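Alkaline phosphatase (Antarctic bacterium, PDB 2W5V) probably hydrolyses phosphate monoesters at alkaline pH through a phosphoserine intermediate, using a cluster of zinc and magnesium ions. Local coordinates at residues B[222-236]-B[269-283]. The protein carries 1 engineered substitution. Residues are numbered along the deposited sequence; the frame is centred on the assembly and turned at random.
Sequences TMEKGRGNFLSAATD and YLISEINDFDDAIGT
Arg227 meets Glu273 end-on, with NH1 and NH2 converging on the single oxygen OE1 (3.0 and 2.8 Å), which lies in the guanidinium plane. The carboxylate is turned 60° to that plane, and its other oxygen, OE2, takes the backbone N of Met223 through its syn lone pair in an almost straight bond (2.9 Å, 179°). The bend of Glu273 at chi2 brings both oxygens to the loop. NH2 of Arg227 also reaches Asp276 OD2 (3.0 Å), this time from above the carboxylate plane, while a water joins NE to the same OD2 and to Gly228 O and Leu231 N. Two acids thus share one buried arginine, which probably favours their charged forms. Met223, bent at chi2 and chi3, lays SD against Asp276 CG (3.6 Å), the side chains crossing at about a right angle. Further along, Leu231 packs CG on Ala280 CB (3.8 Å). Ser232 CA and Ala280 CA come within 4.4 Å, small residues that let the axes of segments 230-236 and 269-283 approach to 8.3 Å, 25° apart in direction. Salt-bridge network and near-parallel pair join helix 230-242 and its preceding loop to helix 267-291, whose Phe277 rests on strand 36-42 of the central mixed sheet, in the alkaline phosphatase alpha/beta fold.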
loop_
_atom_site.group_PDB
_atom_site.type_symbol
_atom_site.label_atom_id
_atom_site.label_comp_id
_atom_site.label_asym_id
_atom_site.label_seq_id
_atom_site.Cartn_x
_atom_site.Cartn_y
_atom_site.Cartn_z
ATOM N N THR B 222 -23.183 12.254 8.614
ATOM C CA THR B 222 -22.146 11.247 8.838
ATOM C C THR B 222 -22.821 9.906 9.096
ATOM O O THR B 222 -24.025 9.855 9.352
ATOM C CB THR B 222 -21.234 11.587 10.039
ATOM O OG1 THR B 222 -22.006 11.636 11.251
ATOM C CG2 THR B 222 -20.527 12.920 9.814
ATOM N N MET B 223 -22.058 8.823 9.020
ATOM C CA MET B 223 -22.580 7.506 9.379
ATOM C C MET B 223 -23.030 7.527 10.838
ATOM O O MET B 223 -24.074 6.974 11.192
ATOM C CB MET B 223 -21.511 6.426 9.187
ATOM C CG MET B 223 -21.169 6.105 7.732
ATOM S SD MET B 223 -22.628 5.641 6.765
ATOM C CE MET B 223 -23.106 4.099 7.565
ATOM N N GLU B 224 -22.236 8.178 11.682
ATOM C CA GLU B 224 -22.519 8.211 13.115
ATOM C C GLU B 224 -23.795 9.002 13.408
ATOM O O GLU B 224 -24.373 8.883 14.489
ATOM C CB GLU B 224 -21.325 8.769 13.902
ATOM C CG GLU B 224 -20.121 7.817 13.957
ATOM C CD GLU B 224 -18.934 8.380 14.733
ATOM O OE1 GLU B 224 -18.782 9.613 14.795
ATOM O OE2 GLU B 224 -18.145 7.587 15.281
ATOM N N LYS B 225 -24.234 9.804 12.442
ATOM C CA LYS B 225 -25.472 10.558 12.587
ATOM C C LYS B 225 -26.607 9.921 11.795
ATOM O O LYS B 225 -27.638 10.544 11.579
ATOM C CB LYS B 225 -25.281 12.009 12.153
ATOM C CG LYS B 225 -24.469 12.848 13.117
ATOM C CD LYS B 225 -25.296 13.227 14.331
ATOM C CE LYS B 225 -24.510 14.119 15.279
ATOM N NZ LYS B 225 -25.298 14.465 16.500
ATOM N N GLY B 226 -26.403 8.685 11.351
ATOM C CA GLY B 226 -27.474 7.901 10.760
ATOM C C GLY B 226 -27.675 8.018 9.258
ATOM O O GLY B 226 -28.799 7.926 8.781
ATOM N N ARG B 227 -26.598 8.208 8.500
ATOM C CA ARG B 227 -26.727 8.242 7.043
ATOM C C ARG B 227 -27.170 6.880 6.515
ATOM O O ARG B 227 -27.829 6.788 5.487
ATOM C CB ARG B 227 -25.417 8.664 6.373
ATOM C CG ARG B 227 -25.545 8.882 4.861
ATOM C CD ARG B 227 -24.251 9.371 4.228
ATOM N NE ARG B 227 -23.188 8.362 4.220
ATOM C CZ ARG B 227 -21.987 8.540 4.761
ATOM N NH1 ARG B 227 -21.692 9.689 5.360
ATOM N NH2 ARG B 227 -21.078 7.573 4.702
ATOM N N GLY B 228 -26.806 5.817 7.219
ATOM C CA GLY B 228 -27.172 4.487 6.773
ATOM C C GLY B 228 -26.553 4.152 5.428
ATOM O O GLY B 228 -25.508 4.699 5.071
ATOM N N ASN B 229 -27.209 3.265 4.681
ATOM C CA ASN B 229 -26.639 2.685 3.464
ATOM C C ASN B 229 -26.801 3.537 2.205
ATOM O O ASN B 229 -26.894 3.006 1.096
ATOM C CB ASN B 229 -27.220 1.292 3.212
ATOM C CG ASN B 229 -28.610 1.343 2.615
ATOM O OD1 ASN B 229 -29.009 0.450 1.867
ATOM N ND2 ASN B 229 -29.353 2.397 2.932
ATOM N N PHE B 230 -26.821 4.852 2.376
ATOM C CA PHE B 230 -26.939 5.753 1.232
ATOM C C PHE B 230 -25.963 5.438 0.094
ATOM O O PHE B 230 -26.363 5.310 -1.063
ATOM C CB PHE B 230 -26.738 7.201 1.654
ATOM C CG PHE B 230 -26.561 8.133 0.491
ATOM C CD1 PHE B 230 -27.642 8.460 -0.315
ATOM C CD2 PHE B 230 -25.318 8.665 0.190
ATOM C CE1 PHE B 230 -27.490 9.321 -1.395
ATOM C CE2 PHE B 230 -25.153 9.523 -0.893
ATOM C CZ PHE B 230 -26.244 9.851 -1.686
ATOM N N LEU B 231 -24.675 5.329 0.409
ATOM C CA LEU B 231 -23.687 5.188 -0.653
ATOM C C LEU B 231 -23.933 3.913 -1.467
ATOM O O LEU B 231 -23.972 3.955 -2.694
ATOM C CB LEU B 231 -22.256 5.240 -0.098
ATOM C CG LEU B 231 -21.116 5.172 -1.113
ATOM C CD1 LEU B 231 -21.202 6.318 -2.110
ATOM C CD2 LEU B 231 -19.780 5.188 -0.393
ATOM N N SER B 232 -24.115 2.783 -0.792
ATOM C CA SER B 232 -24.426 1.547 -1.504
ATOM C C SER B 232 -25.737 1.647 -2.282
ATOM O O SER B 232 -25.786 1.322 -3.467
ATOM C CB SER B 232 -24.479 0.355 -0.549
ATOM O OG SER B 232 -23.190 0.083 -0.033
ATOM N N ALA B 233 -26.795 2.091 -1.611
ATOM C CA ALA B 233 -28.117 2.153 -2.228
ATOM C C ALA B 233 -28.125 3.058 -3.458
ATOM O O ALA B 233 -28.753 2.738 -4.467
ATOM C CB ALA B 233 -29.168 2.617 -1.215
ATOM N N ALA B 234 -27.432 4.192 -3.366
ATOM C CA ALA B 234 -27.399 5.150 -4.465
ATOM C C ALA B 234 -26.560 4.624 -5.625
ATOM O O ALA B 234 -26.880 4.860 -6.788
ATOM C CB ALA B 234 -26.878 6.494 -3.991
ATOM N N THR B 235 -25.485 3.910 -5.305
ATOM C CA THR B 235 -24.674 3.273 -6.335
ATOM C C THR B 235 -25.481 2.180 -7.047
ATOM O O THR B 235 -25.455 2.065 -8.275
ATOM C CB THR B 235 -23.392 2.663 -5.729
ATOM O OG1 THR B 235 -22.622 3.701 -5.114
ATOM C CG2 THR B 235 -22.550 2.003 -6.804
ATOM N N ASP B 236 -26.207 1.379 -6.274
ATOM C CA ASP B 236 -27.008 0.307 -6.855
ATOM C C ASP B 236 -28.126 0.881 -7.721
ATOM O O ASP B 236 -28.475 0.332 -8.771
ATOM C CB ASP B 236 -27.608 -0.567 -5.759
ATOM C CG ASP B 236 -28.253 -1.820 -6.311
ATOM O OD1 ASP B 236 -27.510 -2.692 -6.815
ATOM O OD2 ASP B 236 -29.498 -1.931 -6.245
ATOM N N TYR B 269 -14.856 8.391 13.426
ATOM C CA TYR B 269 -15.441 9.023 12.244
ATOM C C TYR B 269 -14.817 8.404 10.994
ATOM O O TYR B 269 -15.522 7.910 10.104
ATOM C CB TYR B 269 -15.172 10.528 12.310
ATOM C CG TYR B 269 -15.802 11.391 11.230
ATOM C CD1 TYR B 269 -16.800 10.903 10.389
ATOM C CD2 TYR B 269 -15.415 12.720 11.084
ATOM C CE1 TYR B 269 -17.376 11.719 9.410
ATOM C CE2 TYR B 269 -15.985 13.538 10.114
ATOM C CZ TYR B 269 -16.963 13.032 9.285
ATOM O OH TYR B 269 -17.520 13.854 8.327
ATOM N N LEU B 270 -13.486 8.418 10.944
ATOM C CA LEU B 270 -12.747 7.857 9.818
ATOM C C LEU B 270 -13.139 6.402 9.587
ATOM O O LEU B 270 -13.472 6.001 8.468
ATOM C CB LEU B 270 -11.244 7.951 10.084
ATOM C CG LEU B 270 -10.286 7.612 8.945
ATOM C CD1 LEU B 270 -8.953 8.312 9.183
ATOM C CD2 LEU B 270 -10.100 6.093 8.810
ATOM N N ILE B 271 -13.113 5.617 10.659
ATOM C CA ILE B 271 -13.384 4.189 10.566
ATOM C C ILE B 271 -14.801 3.875 10.080
ATOM O O ILE B 271 -14.995 3.022 9.207
ATOM C CB ILE B 271 -13.108 3.484 11.906
ATOM C CG1 ILE B 271 -11.601 3.431 12.157
ATOM C CG2 ILE B 271 -13.678 2.079 11.894
ATOM C CD1 ILE B 271 -11.230 2.955 13.543
ATOM N N SER B 272 -15.795 4.562 10.631
ATOM C CA SER B 272 -17.173 4.305 10.226
ATOM C C SER B 272 -17.385 4.694 8.762
ATOM O O SER B 272 -18.145 4.038 8.041
ATOM C CB SER B 272 -18.183 5.016 11.143
ATOM O OG SER B 272 -17.960 6.412 11.192
ATOM N N GLU B 273 -16.710 5.749 8.315
ATOM C CA GLU B 273 -16.885 6.190 6.933
ATOM C C GLU B 273 -16.247 5.204 5.948
ATOM O O GLU B 273 -16.820 4.904 4.901
ATOM C CB GLU B 273 -16.343 7.608 6.722
ATOM C CG GLU B 273 -17.067 8.708 7.528
ATOM C CD GLU B 273 -18.550 8.853 7.179
ATOM O OE1 GLU B 273 -18.903 8.772 5.986
ATOM O OE2 GLU B 273 -19.370 9.068 8.101
ATOM N N ILE B 274 -15.068 4.689 6.271
ATOM C CA ILE B 274 -14.430 3.770 5.332
ATOM C C ILE B 274 -15.089 2.391 5.379
ATOM O O ILE B 274 -15.115 1.683 4.378
ATOM C CB ILE B 274 -12.899 3.684 5.491
ATOM C CG1 ILE B 274 -12.298 2.952 4.283
ATOM C CG2 ILE B 274 -12.527 2.999 6.783
ATOM C CD1 ILE B 274 -10.789 2.996 4.216
ATOM N N ASN B 275 -15.632 2.018 6.535
ATOM C CA ASN B 275 -16.434 0.801 6.616
ATOM C C ASN B 275 -17.640 0.870 5.672
ATOM O O ASN B 275 -17.980 -0.117 5.014
ATOM C CB ASN B 275 -16.892 0.531 8.053
ATOM C CG ASN B 275 -15.816 -0.155 8.891
ATOM O OD1 ASN B 275 -14.759 -0.533 8.381
ATOM N ND2 ASN B 275 -16.087 -0.324 10.180
ATOM N N ASP B 276 -18.283 2.035 5.619
ATOM C CA ASP B 276 -19.401 2.269 4.702
ATOM C C ASP B 276 -18.935 2.172 3.245
ATOM O O ASP B 276 -19.602 1.561 2.403
ATOM C CB ASP B 276 -20.030 3.645 4.967
ATOM C CG ASP B 276 -21.142 3.976 3.990
ATOM O OD1 ASP B 276 -22.139 3.224 3.947
ATOM O OD2 ASP B 276 -21.018 4.990 3.264
ATOM N N PHE B 277 -17.783 2.773 2.954
ATOM C CA PHE B 277 -17.191 2.710 1.619
ATOM C C PHE B 277 -16.946 1.259 1.188
ATOM O O PHE B 277 -17.251 0.878 0.058
ATOM C CB PHE B 277 -15.883 3.509 1.574
ATOM C CG PHE B 277 -15.226 3.520 0.220
ATOM C CD1 PHE B 277 -15.721 4.331 -0.803
ATOM C CD2 PHE B 277 -14.112 2.729 -0.032
ATOM C CE1 PHE B 277 -15.115 4.343 -2.062
ATOM C CE2 PHE B 277 -13.493 2.732 -1.284
ATOM C CZ PHE B 277 -14.002 3.546 -2.306
ATOM N N ASP B 278 -16.420 0.444 2.099
ATOM C CA ASP B 278 -16.213 -0.967 1.795
ATOM C C ASP B 278 -17.525 -1.682 1.475
ATOM O O ASP B 278 -17.558 -2.588 0.645
ATOM C CB ASP B 278 -15.483 -1.696 2.934
ATOM C CG ASP B 278 -15.161 -3.139 2.573
ATOM O OD1 ASP B 278 -14.234 -3.362 1.762
ATOM O OD2 ASP B 278 -15.848 -4.051 3.079
ATOM N N ASP B 279 -18.610 -1.280 2.129
ATOM C CA ASP B 279 -19.932 -1.796 1.765
ATOM C C ASP B 279 -20.269 -1.478 0.305
ATOM O O ASP B 279 -20.761 -2.339 -0.432
ATOM C CB ASP B 279 -21.011 -1.233 2.693
ATOM C CG ASP B 279 -21.068 -1.961 4.037
ATOM O OD1 ASP B 279 -20.400 -3.010 4.188
ATOM O OD2 ASP B 279 -21.782 -1.481 4.945
ATOM N N ALA B 280 -20.011 -0.239 -0.104
ATOM C CA ALA B 280 -20.238 0.174 -1.487
ATOM C C ALA B 280 -19.395 -0.651 -2.449
ATOM O O ALA B 280 -19.848 -1.005 -3.534
ATOM C CB ALA B 280 -19.934 1.653 -1.661
ATOM N N ILE B 281 -18.165 -0.954 -2.053
ATOM C CA ILE B 281 -17.325 -1.828 -2.864
ATOM C C ILE B 281 -18.014 -3.177 -3.086
ATOM O O ILE B 281 -18.049 -3.685 -4.201
ATOM C CB ILE B 281 -15.939 -2.067 -2.223
ATOM C CG1 ILE B 281 -15.132 -0.766 -2.175
ATOM C CG2 ILE B 281 -15.179 -3.140 -2.997
ATOM C CD1 ILE B 281 -13.776 -0.930 -1.474
ATOM N N GLY B 282 -18.564 -3.750 -2.017
ATOM C CA GLY B 282 -19.275 -5.018 -2.106
ATOM C C GLY B 282 -20.453 -4.946 -3.067
ATOM O O GLY B 282 -20.737 -5.891 -3.810
ATOM N N THR B 283 -21.146 -3.814 -3.054
ATOM C CA THR B 283 -22.269 -3.604 -3.959
ATOM C C THR B 283 -21.808 -3.613 -5.416
ATOM O O THR B 283 -22.380 -4.301 -6.261
ATOM C CB THR B 283 -22.963 -2.271 -3.660
ATOM O OG1 THR B 283 -23.468 -2.292 -2.322
ATOM C CG2 THR B 283 -24.102 -2.028 -4.630
HETATM O O HOH W 1 -19.378 8.749 10.819
HETATM O O HOH W 2 -23.713 5.754 3.188
HETATM O O HOH W 3 -23.387 2.150 1.879
HETATM O O HOH W 4 -25.057 -4.819 -6.365
#